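Putative type VI secretion protein (Escherichia coli, PDB 6SK0) forms the trimeric VgrG spike of the type VI secretion system, which carries a phospholipase effector and probably helps puncture target membranes. Local coordinates at residues D607-C610 / Q611-N615. Numbering follows the deposited sequence.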
loop_
_atom_site.group_PDB
_atom_site.type_symbol
_atom_site.label_atom_id
_atom_site.label_comp_id
_atom_site.label_asym_id
_atom_site.label_seq_id
_atom_site.Cartn_x
_atom_site.Cartn_y
_atom_site.Cartn_z
ATOM N N ASP A 607 -5.601 -13.019 5.171
ATOM C CA ASP A 607 -5.368 -13.153 6.610
ATOM C C ASP A 607 -6.370 -12.269 7.348
ATOM O O ASP A 607 -6.112 -11.112 7.681
ATOM C CB ASP A 607 -3.926 -12.787 6.943
ATOM C CG ASP A 607 -3.560 -13.050 8.394
ATOM O OD1 ASP A 607 -2.416 -12.723 8.777
ATOM O OD2 ASP A 607 -4.398 -13.570 9.156
ATOM N N ILE A 608 -7.545 -12.837 7.611
ATOM C CA ILE A 608 -8.564 -12.079 8.323
ATOM C C ILE A 608 -8.198 -11.932 9.790
ATOM O O ILE A 608 -8.502 -10.910 10.404
ATOM C CB ILE A 608 -9.945 -12.734 8.147
ATOM C CG1 ILE A 608 -10.412 -12.605 6.698
ATOM C CG2 ILE A 608 -10.965 -12.117 9.080
ATOM C CD1 ILE A 608 -10.397 -11.191 6.177
ATOM N N SER A 609 -7.516 -12.922 10.361
ATOM C CA SER A 609 -7.277 -12.950 11.800
ATOM C C SER A 609 -6.523 -11.711 12.272
ATOM O O SER A 609 -6.936 -11.047 13.228
ATOM C CB SER A 609 -6.511 -14.216 12.165
ATOM O OG SER A 609 -6.017 -14.145 13.481
ATOM N N CYS A 610 -5.408 -11.392 11.621
ATOM C CA CYS A 610 -4.613 -10.253 12.057
ATOM C C CYS A 610 -5.333 -8.934 11.816
ATOM O O CYS A 610 -5.152 -7.995 12.582
ATOM C CB CYS A 610 -3.251 -10.267 11.368
ATOM S SG CYS A 610 -3.252 -9.525 9.746
ATOM N N GLN A 611 -6.183 -8.855 10.794
ATOM C CA GLN A 611 -6.943 -7.630 10.568
ATOM C C GLN A 611 -8.058 -7.464 11.595
ATOM O O GLN A 611 -8.339 -6.349 12.037
ATOM C CB GLN A 611 -7.496 -7.612 9.145
ATOM C CG GLN A 611 -6.426 -7.505 8.067
ATOM C CD GLN A 611 -5.562 -6.261 8.201
ATOM O OE1 GLN A 611 -6.034 -5.205 8.600
ATOM N NE2 GLN A 611 -4.292 -6.386 7.863
ATOM N N GLN A 612 -8.703 -8.560 11.986
ATOM C CA GLN A 612 -9.681 -8.507 13.066
ATOM C C GLN A 612 -9.019 -8.107 14.377
ATOM O O GLN A 612 -9.547 -7.283 15.134
ATOM C CB GLN A 612 -10.371 -9.865 13.192
ATOM C CG GLN A 612 -11.519 -9.899 14.155
ATOM C CD GLN A 612 -12.843 -9.708 13.468
ATOM O OE1 GLN A 612 -13.033 -10.122 12.329
ATOM N NE2 GLN A 612 -13.767 -9.070 14.156
ATOM N N ARG A 613 -7.845 -8.669 14.646
ATOM C CA ARG A 613 -7.078 -8.268 15.815
ATOM C C ARG A 613 -6.675 -6.801 15.734
ATOM O O ARG A 613 -6.668 -6.099 16.746
ATOM C CB ARG A 613 -5.854 -9.164 15.945
ATOM C CG ARG A 613 -5.059 -8.994 17.207
ATOM C CD ARG A 613 -4.205 -10.227 17.469
ATOM N NE ARG A 613 -3.409 -10.619 16.307
ATOM C CZ ARG A 613 -3.711 -11.627 15.492
ATOM N NH1 ARG A 613 -4.803 -12.345 15.698
ATOM N NH2 ARG A 613 -2.927 -11.907 14.465
ATOM N N LEU A 614 -6.343 -6.321 14.537
ATOM C CA LEU A 614 -6.014 -4.914 14.368
ATOM C C LEU A 614 -7.217 -4.033 14.660
ATOM O O LEU A 614 -7.076 -2.969 15.260
ATOM C CB LEU A 614 -5.496 -4.658 12.957
ATOM C CG LEU A 614 -5.073 -3.220 12.656
ATOM C CD1 LEU A 614 -3.916 -2.816 13.553
ATOM C CD2 LEU A 614 -4.703 -3.055 11.192
ATOM N N ASN A 615 -8.399 -4.452 14.218
ATOM C CA ASN A 615 -9.616 -3.730 14.564
ATOM C C ASN A 615 -9.772 -3.640 16.073
ATOM O O ASN A 615 -10.024 -2.563 16.618
ATOM C CB ASN A 615 -10.832 -4.406 13.937
ATOM C CG ASN A 615 -11.328 -3.687 12.707
ATOM O OD1 ASN A 615 -10.550 -3.317 11.842
ATOM N ND2 ASN A 615 -12.628 -3.482 12.628
#
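Ser609 and Arg613 meet across the first turn of helix 608-618, in a local contact at the N-terminal end of the short helix packed beside helix 578-600 through Ile608 and Gln612. Arg613 NH1 donates to Ser609 OG at 3.1 Å, the hydroxyl lying close to the guanidinium plane. The arginine gets there by folding back: its chain bends at chi3 (51°), which lays one face of the guanidinium over Cys610 CA, 3.4 Å from Arg613 NH2. That nitrogen also forms a salt bridge with Glu649, so the two terminal nitrogens have separate partners. Beneath the side chains, Gln612 N donates to Ile608 O at 2.8 Å and Arg613 N to Ser609 O at 2.9 Å, the first i to i+4 bonds of the helix. Asp607 precedes them, its OD2 accepting a weak bond from Cys610 N at 3.4 Å, while OD1 is engaged by Ser650. On another side of the turn, Gln611 passes its CG 3.6 Å from Asp607 O and spends its amide on Leu642 and Arg643 of the second subunit. The whole is a helix N-terminus with an aspartate N-cap, here built into a subunit interface of the trimeric VgrG spike.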